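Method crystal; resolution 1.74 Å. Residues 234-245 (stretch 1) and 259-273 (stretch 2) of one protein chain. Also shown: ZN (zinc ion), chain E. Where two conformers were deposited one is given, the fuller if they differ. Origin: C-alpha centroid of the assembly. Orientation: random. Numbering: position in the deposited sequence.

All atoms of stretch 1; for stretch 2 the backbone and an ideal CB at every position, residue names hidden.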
ATOM      1  N   LEU A 234       5.317  10.844  -2.624  1.00  7.64           N
ATOM      2  CA  LEU A 234       4.617  10.661  -3.894  1.00  7.90           C
ATOM      3  C   LEU A 234       5.595  10.160  -4.930  1.00  9.24           C
ATOM      4  O   LEU A 234       6.574  10.836  -5.250  1.00 10.64           O
ATOM      5  CB  LEU A 234       3.992  11.964  -4.387  1.00 10.97           C
ATOM      6  CG  LEU A 234       2.559  12.275  -3.991  1.00 15.91           C
ATOM      7  CD1 LEU A 234       2.470  12.434  -2.478  1.00 12.12           C
ATOM      8  CD2 LEU A 234       2.095  13.534  -4.730  1.00 17.88           C
ATOM      9  N   GLU A 235       5.333   8.973  -5.447  1.00  6.82           N
ATOM     10  CA  GLU A 235       6.120   8.394  -6.518  1.00  8.21           C
ATOM     11  C   GLU A 235       5.510   8.843  -7.836  1.00 11.18           C
ATOM     12  O   GLU A 235       4.450   8.348  -8.225  1.00 11.81           O
ATOM     13  CB  GLU A 235       6.141   6.858  -6.413  1.00 12.38           C
ATOM     14  CG  GLU A 235       7.355   6.221  -7.060  1.00 17.74           C
ATOM     15  CD  GLU A 235       7.506   6.643  -8.507  1.00 24.02           C
ATOM     16  OE1 GLU A 235       6.626   6.309  -9.333  1.00 22.54           O
ATOM     17  OE2 GLU A 235       8.465   7.375  -8.803  1.00 22.23           O
ATOM     18  N   THR A 236       6.185   9.760  -8.534  1.00  8.19           N
ATOM     19  CA  THR A 236       5.651  10.283  -9.792  1.00  8.51           C
ATOM     20  C   THR A 236       6.455   9.846 -11.016  1.00 16.70           C
ATOM     21  O   THR A 236       6.021  10.067 -12.147  1.00 16.05           O
ATOM     22  CB  THR A 236       5.583  11.830  -9.780  1.00 10.30           C
ATOM     23  OG1 THR A 236       6.897  12.391  -9.901  1.00 12.43           O
ATOM     24  CG2 THR A 236       4.948  12.317  -8.485  1.00 11.23           C
ATOM     25  N   ALA A 237       7.610   9.218 -10.802  1.00 13.52           N
ATOM     26  CA  ALA A 237       8.497   8.881 -11.920  1.00 15.27           C
ATOM     27  C   ALA A 237       8.068   7.624 -12.685  1.00 19.50           C
ATOM     28  O   ALA A 237       8.394   7.463 -13.865  1.00 22.55           O
ATOM     29  CB  ALA A 237       9.934   8.728 -11.423  1.00 21.73           C
ATOM     30  N   GLY A 238       7.341   6.734 -12.022  1.00 17.14           N
ATOM     31  CA  GLY A 238       6.814   5.553 -12.690  1.00 16.53           C
ATOM     32  C   GLY A 238       7.866   4.636 -13.289  1.00 15.54           C
ATOM     33  O   GLY A 238       7.701   4.111 -14.387  1.00 19.28           O
ATOM     34  N   VAL A 239       8.952   4.417 -12.561  1.00 15.54           N
ATOM     35  CA  VAL A 239       9.938   3.425 -12.969  1.00 16.56           C
ATOM     36  C   VAL A 239      10.231   2.544 -11.765  1.00 19.45           C
ATOM     37  O   VAL A 239      10.091   2.993 -10.628  1.00 16.73           O
ATOM     38  CB  VAL A 239      11.231   4.072 -13.500  1.00 21.22           C
ATOM     39  CG1 VAL A 239      10.949   4.891 -14.748  1.00 21.69           C
ATOM     40  CG2 VAL A 239      11.868   4.936 -12.435  1.00 16.45           C
ATOM     41  N   PRO A 240      10.615   1.277 -12.006  1.00 18.10           N
ATOM     42  CA  PRO A 240      10.809   0.358 -10.881  1.00 19.29           C
ATOM     43  C   PRO A 240      11.795   0.885  -9.850  1.00 16.22           C
ATOM     44  O   PRO A 240      11.546   0.734  -8.659  1.00 14.42           O
ATOM     45  CB  PRO A 240      11.348  -0.908 -11.550  1.00 21.04           C
ATOM     46  CG  PRO A 240      10.806  -0.852 -12.939  1.00 21.49           C
ATOM     47  CD  PRO A 240      10.835   0.611 -13.303  1.00 23.34           C
ATOM     48  N   GLN A 241      12.873   1.525 -10.296  1.00 18.77           N
ATOM     49  CA  GLN A 241      13.905   1.968  -9.373  1.00 23.02           C
ATOM     50  C   GLN A 241      13.367   2.981  -8.364  1.00 16.96           C
ATOM     51  O   GLN A 241      13.816   3.026  -7.226  1.00 14.31           O
ATOM     52  CB  GLN A 241      15.092   2.571 -10.132  1.00 24.88           C
ATOM     53  CG  GLN A 241      15.784   1.618 -11.101  1.00 34.93           C
ATOM     54  CD  GLN A 241      15.208   1.683 -12.508  1.00 39.88           C
ATOM     55  OE1 GLN A 241      14.023   1.960 -12.697  1.00 30.75           O
ATOM     56  NE2 GLN A 241      16.055   1.441 -13.508  1.00 45.04           N
ATOM     57  N   THR A 242      12.404   3.797  -8.770  1.00 13.77           N
ATOM     58  CA  THR A 242      11.920   4.829  -7.856  1.00 15.84           C
ATOM     59  C   THR A 242      10.873   4.293  -6.892  1.00 13.41           C
ATOM     60  O   THR A 242      10.789   4.777  -5.771  1.00 12.86           O
ATOM     61  CB  THR A 242      11.349   6.064  -8.596  1.00 17.42           C
ATOM     62  OG1 THR A 242      10.302   5.672  -9.497  1.00 16.30           O
ATOM     63  CG2 THR A 242      12.452   6.790  -9.365  1.00 20.58           C
ATOM     64  N   VAL A 243      10.077   3.301  -7.306  1.00 13.56           N
ATOM     65  CA  VAL A 243       9.173   2.617  -6.376  1.00 10.88           C
ATOM     66  C   VAL A 243       9.985   1.923  -5.295  1.00 12.45           C
ATOM     67  O   VAL A 243       9.694   2.049  -4.107  1.00 11.41           O
ATOM     68  CB  VAL A 243       8.273   1.569  -7.075  1.00 13.63           C
ATOM     69  CG1 VAL A 243       7.369   0.884  -6.051  1.00 15.13           C
ATOM     70  CG2 VAL A 243       7.450   2.207  -8.171  1.00 13.90           C
ATOM     71  N   GLU A 244      11.008   1.181  -5.715  1.00 15.95           N
ATOM     72  CA  GLU A 244      11.942   0.563  -4.778  1.00 14.75           C
ATOM     73  C   GLU A 244      12.581   1.597  -3.855  1.00 16.63           C
ATOM     74  O   GLU A 244      12.672   1.385  -2.642  1.00 12.70           O
ATOM     75  CB  GLU A 244      13.031  -0.199  -5.536  1.00 19.39           C
ATOM     76  CG  GLU A 244      14.093  -0.828  -4.663  1.00 20.96           C
ATOM     77  CD  GLU A 244      15.171  -1.528  -5.480  1.00 29.31           C
ATOM     78  OE1 GLU A 244      15.649  -0.937  -6.470  1.00 30.78           O
ATOM     79  OE2 GLU A 244      15.536  -2.670  -5.138  1.00 34.75           O
ATOM     80  N   LEU A 245      13.007   2.719  -4.428  1.00 13.41           N
ATOM     81  CA  LEU A 245      13.654   3.760  -3.636  1.00 11.84           C
ATOM     82  C   LEU A 245      12.720   4.278  -2.546  1.00 11.75           C
ATOM     83  O   LEU A 245      13.124   4.468  -1.395  1.00 14.86           O
ATOM     84  CB  LEU A 245      14.101   4.916  -4.534  1.00 12.91           C
ATOM     85  CG  LEU A 245      14.725   6.081  -3.768  1.00 16.55           C
ATOM     86  CD1 LEU A 245      16.061   5.666  -3.209  1.00 17.32           C
ATOM     87  CD2 LEU A 245      14.871   7.289  -4.689  1.00 18.52           C
ATOM     88  N   UNK A 259       1.721   7.348  -8.032  0.57  9.34           N
ATOM     89  CA  UNK A 259       1.092   8.181  -9.031  0.57 11.29           C
ATOM     90  C   UNK A 259       1.525   7.715 -10.414  0.57 14.12           C
ATOM     91  O   UNK A 259       0.748   7.715 -11.365  0.57 15.79           O
ATOM     92  CB  UNK A 259       1.441   9.655  -8.813  0.57 11.29           C
ATOM     93  N   UNK A 260       2.773   7.279 -10.496  1.00 13.24           N
ATOM     94  CA  UNK A 260       3.393   6.899 -11.749  1.00 16.43           C
ATOM     95  C   UNK A 260       3.138   5.460 -12.140  1.00 15.96           C
ATOM     96  O   UNK A 260       3.369   4.541 -11.364  1.00 17.32           O
ATOM     97  CB  UNK A 260       4.901   7.142 -11.670  1.00 16.43           C
ATOM     98  N   UNK A 261       2.677   5.257 -13.370  0.50 20.43           N
ATOM     99  CA  UNK A 261       2.388   3.913 -13.859  0.50 22.95           C
ATOM    100  C   UNK A 261       3.636   3.263 -14.470  0.50 21.72           C
ATOM    101  O   UNK A 261       4.362   3.891 -15.243  0.50 21.27           O
ATOM    102  CB  UNK A 261       1.259   3.959 -14.890  0.50 22.95           C
ATOM    103  N   UNK A 262       3.890   2.006 -14.115  1.00 21.23           N
ATOM    104  CA  UNK A 262       5.103   1.323 -14.556  1.00 17.40           C
ATOM    105  C   UNK A 262       4.945   0.702 -15.934  1.00 20.13           C
ATOM    106  O   UNK A 262       3.872   0.226 -16.288  1.00 25.50           O
ATOM    107  CB  UNK A 262       5.494   0.242 -13.546  1.00 17.40           C
ATOM    108  N   UNK A 263       6.027   0.696 -16.701  1.00 19.82           N
ATOM    109  CA  UNK A 263       6.014   0.068 -18.013  1.00 23.11           C
ATOM    110  C   UNK A 263       7.025  -1.069 -18.054  1.00 27.78           C
ATOM    111  O   UNK A 263       7.184  -1.747 -19.068  1.00 37.71           O
ATOM    112  CB  UNK A 263       6.313   1.093 -19.108  1.00 23.11           C
ATOM    113  N   UNK A 264       7.706  -1.275 -16.933  1.00 21.88           N
ATOM    114  CA  UNK A 264       8.521  -2.463 -16.739  1.00 22.87           C
ATOM    115  C   UNK A 264       8.086  -3.152 -15.452  1.00 21.82           C
ATOM    116  O   UNK A 264       7.478  -2.522 -14.588  1.00 21.90           O
ATOM    117  CB  UNK A 264      10.009  -2.110 -16.697  1.00 22.87           C
ATOM    118  N   UNK A 265       8.412  -4.435 -15.328  1.00 24.11           N
ATOM    119  CA  UNK A 265       8.097  -5.191 -14.128  1.00 17.94           C
ATOM    120  C   UNK A 265       8.795  -4.624 -12.904  1.00 20.36           C
ATOM    121  O   UNK A 265       9.851  -3.988 -13.001  1.00 19.47           O
ATOM    122  CB  UNK A 265       8.482  -6.660 -14.314  1.00 17.94           C
ATOM    123  N   UNK A 266       8.216  -4.887 -11.744  1.00 18.51           N
ATOM    124  CA  UNK A 266       8.821  -4.487 -10.490  1.00 15.08           C
ATOM    125  C   UNK A 266       9.323  -5.724  -9.773  1.00 16.98           C
ATOM    126  O   UNK A 266       8.529  -6.578  -9.408  1.00 16.23           O
ATOM    127  CB  UNK A 266       7.830  -3.711  -9.619  1.00 15.08           C
ATOM    128  N   UNK A 267      10.633  -5.833  -9.580  1.00 17.02           N
ATOM    129  CA  UNK A 267      11.184  -6.911  -8.768  1.00 21.12           C
ATOM    130  C   UNK A 267      11.605  -6.336  -7.426  1.00 21.07           C
ATOM    131  O   UNK A 267      12.503  -5.501  -7.361  1.00 18.67           O
ATOM    132  CB  UNK A 267      12.363  -7.590  -9.468  1.00 21.12           C
ATOM    133  N   UNK A 268      10.952  -6.765  -6.355  1.00 20.57           N
ATOM    134  CA  UNK A 268      11.378  -6.344  -5.028  1.00 17.65           C
ATOM    135  C   UNK A 268      12.044  -7.511  -4.329  1.00 16.74           C
ATOM    136  O   UNK A 268      11.510  -8.612  -4.313  1.00 21.37           O
ATOM    137  CB  UNK A 268      10.198  -5.821  -4.207  1.00 17.65           C
ATOM    138  N   UNK A 269      13.215  -7.278  -3.757  1.00 16.91           N
ATOM    139  CA  UNK A 269      13.827  -8.283  -2.911  1.00 16.69           C
ATOM    140  C   UNK A 269      12.918  -8.546  -1.717  1.00 23.20           C
ATOM    141  O   UNK A 269      12.091  -7.704  -1.360  1.00 20.12           O
ATOM    142  CB  UNK A 269      15.220  -7.843  -2.455  1.00 16.69           C
ATOM    143  N   UNK A 270      13.071  -9.707  -1.091  1.00 18.51           N
ATOM    144  CA  UNK A 270      12.289 -10.004   0.098  1.00 21.46           C
ATOM    145  C   UNK A 270      12.592  -8.973   1.181  1.00 16.85           C
ATOM    146  O   UNK A 270      11.723  -8.625   1.984  1.00 16.94           O
ATOM    147  CB  UNK A 270      12.580 -11.420   0.600  1.00 21.46           C
ATOM    148  N   UNK A 271      13.828  -8.478   1.178  1.00 15.75           N
ATOM    149  CA  UNK A 271      14.242  -7.453   2.119  1.00 18.98           C
ATOM    150  C   UNK A 271      13.417  -6.186   1.921  1.00 18.04           C
ATOM    151  O   UNK A 271      12.856  -5.655   2.880  1.00 15.96           O
ATOM    152  CB  UNK A 271      15.734  -7.152   1.962  1.00 18.98           C
ATOM    153  N   UNK A 272      13.340  -5.710   0.680  1.00 17.89           N
ATOM    154  CA  UNK A 272      12.594  -4.490   0.389  1.00 17.21           C
ATOM    155  C   UNK A 272      11.112  -4.695   0.657  1.00 15.06           C
ATOM    156  O   UNK A 272      10.467  -3.841   1.261  1.00 13.07           O
ATOM    157  CB  UNK A 272      12.815  -4.055  -1.061  1.00 17.21           C
ATOM    158  N   UNK A 273      10.571  -5.830   0.214  1.00 15.07           N
ATOM    159  CA  UNK A 273       9.170  -6.121   0.490  1.00 15.37           C
ATOM    160  C   UNK A 273       8.932  -6.121   1.996  1.00 13.58           C
ATOM    161  O   UNK A 273       7.952  -5.561   2.479  1.00 13.78           O
ATOM    162  CB  UNK A 273       8.763  -7.463  -0.121  1.00 15.37           C
TER
HETATM  163 ZN    ZN E1349      12.349 -10.852 -10.874  1.00 18.80          ZN

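Position 259 points its CA-to-CB bond toward stretch 1, its ideal CB 3.3 Å from Glu-235 O. That carbonyl is already engaged by the backbone: the N of 259 donates to Glu-235 O at 2.9 Å, and the N of 260 to the same Glu-235 O at 3.0 Å. What remains for the side chain is apolar, so valine, isoleucine or threonine would suit. The deposited residue is Val-259, whose CG2 reaches Leu-234 CG at 4.3 Å while its CB lies 4.4 Å from Thr-236 CG2.

Position 260 leaves almost no choice. An ideal CB there would sit 2.5 Å from Gly-238 N, a clash, and 3.0 Å from Glu-235 OE1. The phi of -86° makes no demand for glycine; the lack of space does. Gly-260 is deposited, its CA 3.8 Å from Gly-238 CA. A water lies 2.6 Å from Glu-235 OE1 and 2.7 Å from Gly-260 O, bridging the two stretches.

Position 261 points away, with nothing of stretch 1 near its CB, so many residues would fit; it is Thr-261.

At 262 the CB points sideways, 4.5 Å from Gly-238 O. Beyond it lies an apolar hollow beside Gly-238, Pro-240 and Val-243, open to a chain long enough to turn in: leucine, methionine or perhaps isoleucine. Leu-262 does so, its CD1 packing 3.3 Å from Gly-238 C and 3.9 Å from Val-243 CG2, with its CG 4.3 Å from Pro-240 CD.

Position 263 offers its CB no neighbour, so the side chain is little constrained. In His-263 the backbone does the linking: a water accepts from His-263 N and donates to Gly-238 O, both at 2.8 Å.

Position 264 points toward the proline ring, CB 4.0 Å from Pro-240 CG, where a chain with some aliphatic length would lie well, polar-tipped or not. Gln-264 brings OE1 to 4.0 Å from Pro-240 CD.

Position 265 points away and tolerates much; it is Asp-265, whose backbone O approaches Pro-240 CG at 3.3 Å.

At 266 the CB, 4.9 Å from Pro-240 CB, points sideways beside the first helical turn, inviting a long aliphatic. Leu-266 spans it, CD1 4.0 Å from Pro-240 CB and CD2 3.8 Å from Val-243 CG1.

Position 267 has its CB clear of stretch 1 but the zinc nearby, favouring histidine or cysteine. His-267 binds ZN through ND1 at 2.0 Å.

At 268 the CB points sideways, with nothing of stretch 1 within 5.5 Å, so a longer chain, leucine or methionine, is needed to reach Glu-244's aliphatic part. Leu-268 brings CD2 to 4.2 Å from Glu-244 CB.

Position 269 precedes a helix, suiting serine, threonine, aspartate or asparagine. Thr-269 OG1 caps it, accepting from the N of 272 at 3.0 Å.

Positions 270, 271 and 273 are out of reach: Ser-270, Ala-271 and Phe-273.

Position 272 points toward Glu-244, whose carboxylate favours a small polar partner. In Thr-272, OG1 accepts a water's proton at 2.7 Å; that water also donates to Glu-244 OE2 at 2.6 Å.

Stretch 2 (259-273) VGTLHQDLHLTSATF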
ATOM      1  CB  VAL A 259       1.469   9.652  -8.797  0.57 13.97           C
ATOM      2  CG1 VAL A 259       0.806  10.548  -9.812  0.57 14.36           C
ATOM      3  CG2 VAL A 259       1.092  10.057  -7.373  0.57 15.88           C
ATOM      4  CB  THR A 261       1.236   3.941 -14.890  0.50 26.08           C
ATOM      5  OG1 THR A 261       1.163   2.686 -15.575  0.50 27.51           O
ATOM      6  CG2 THR A 261       1.448   5.059 -15.894  0.50 25.91           C
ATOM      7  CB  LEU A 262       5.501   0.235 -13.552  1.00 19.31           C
ATOM      8  CG  LEU A 262       6.581   0.539 -12.509  1.00 22.71           C
ATOM      9  CD1 LEU A 262       6.464   1.933 -11.933  1.00 22.92           C
ATOM     10  CD2 LEU A 262       6.508  -0.515 -11.411  1.00 21.20           C
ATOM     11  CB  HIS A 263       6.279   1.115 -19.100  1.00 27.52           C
ATOM     12  CG  HIS A 263       5.209   2.162 -19.184  1.00 32.02           C
ATOM     13  ND1 HIS A 263       4.205   2.131 -20.129  1.00 39.43           N
ATOM     14  CD2 HIS A 263       4.966   3.252 -18.418  1.00 33.95           C
ATOM     15  CE1 HIS A 263       3.400   3.164 -19.952  1.00 38.77           C
ATOM     16  NE2 HIS A 263       3.839   3.860 -18.919  1.00 37.41           N
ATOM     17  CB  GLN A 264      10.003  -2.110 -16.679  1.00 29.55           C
ATOM     18  CG  GLN A 264      10.474  -1.213 -17.802  1.00 38.78           C
ATOM     19  CD  GLN A 264      11.958  -0.949 -17.725  1.00 49.18           C
ATOM     20  OE1 GLN A 264      12.522  -0.845 -16.631  1.00 49.92           O
ATOM     21  NE2 GLN A 264      12.609  -0.850 -18.885  1.00 51.47           N
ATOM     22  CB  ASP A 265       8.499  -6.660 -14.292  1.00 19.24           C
ATOM     23  CG  ASP A 265       7.647  -7.395 -15.307  1.00 28.72           C
ATOM     24  OD1 ASP A 265       6.767  -6.760 -15.923  1.00 27.36           O
ATOM     25  OD2 ASP A 265       7.858  -8.616 -15.479  1.00 21.34           O
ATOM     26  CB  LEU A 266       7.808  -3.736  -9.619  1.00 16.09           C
ATOM     27  CG  LEU A 266       8.270  -3.290  -8.231  1.00 14.48           C
ATOM     28  CD1 LEU A 266       9.435  -2.303  -8.347  1.00 19.13           C
ATOM     29  CD2 LEU A 266       7.116  -2.665  -7.465  1.00 17.79           C
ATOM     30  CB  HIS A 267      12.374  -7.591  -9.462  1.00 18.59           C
ATOM     31  CG  HIS A 267      12.953  -8.739  -8.688  1.00 19.26           C
ATOM     32  ND1 HIS A 267      12.930 -10.038  -9.149  1.00 20.45           N
ATOM     33  CD2 HIS A 267      13.569  -8.782  -7.480  1.00 19.01           C
ATOM     34  CE1 HIS A 267      13.503 -10.830  -8.259  1.00 20.89           C
ATOM     35  NE2 HIS A 267      13.902 -10.092  -7.238  1.00 20.01           N
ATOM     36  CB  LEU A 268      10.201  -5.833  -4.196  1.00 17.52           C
ATOM     37  CG  LEU A 268       9.454  -4.581  -4.659  1.00 21.32           C
ATOM     38  CD1 LEU A 268       8.396  -4.218  -3.631  1.00 24.96           C
ATOM     39  CD2 LEU A 268      10.407  -3.420  -4.878  1.00 22.04           C
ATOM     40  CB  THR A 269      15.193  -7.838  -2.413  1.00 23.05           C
ATOM     41  OG1 THR A 269      15.014  -6.706  -1.556  1.00 19.65           O
ATOM     42  CG2 THR A 269      16.075  -7.447  -3.584  1.00 26.33           C
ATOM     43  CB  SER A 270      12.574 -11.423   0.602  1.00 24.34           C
ATOM     44  OG  SER A 270      13.956 -11.615   0.814  1.00 26.33           O
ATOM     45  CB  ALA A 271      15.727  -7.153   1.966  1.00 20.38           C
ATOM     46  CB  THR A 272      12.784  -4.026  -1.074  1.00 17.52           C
ATOM     47  OG1 THR A 272      14.174  -3.786  -1.326  1.00 20.17           O
ATOM     48  CG2 THR A 272      11.987  -2.751  -1.346  1.00 17.22           C
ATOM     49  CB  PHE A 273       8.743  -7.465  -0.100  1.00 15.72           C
ATOM     50  CG  PHE A 273       7.343  -7.863   0.279  1.00 16.61           C
ATOM     51  CD1 PHE A 273       6.264  -7.412  -0.457  1.00 20.80           C
ATOM     52  CD2 PHE A 273       7.108  -8.678   1.382  1.00 20.84           C
ATOM     53  CE1 PHE A 273       4.972  -7.780  -0.107  1.00 13.01           C
ATOM     54  CE2 PHE A 273       5.821  -9.035   1.741  1.00 17.06           C
ATOM     55  CZ  PHE A 273       4.754  -8.584   0.994  1.00 13.37           C
TER
HETATM   56  O   HOH W   1       4.312   5.110  -8.897  1.00 16.56           O
HETATM   57  O   HOH W   2       8.469   1.919 -15.929  1.00 20.95           O
HETATM   58  O   HOH W   3      14.122  -4.550  -3.961  1.00 23.58           O
HETATM   59  O   HOH W   4      13.945 -10.330 -12.333  1.00  7.40           O
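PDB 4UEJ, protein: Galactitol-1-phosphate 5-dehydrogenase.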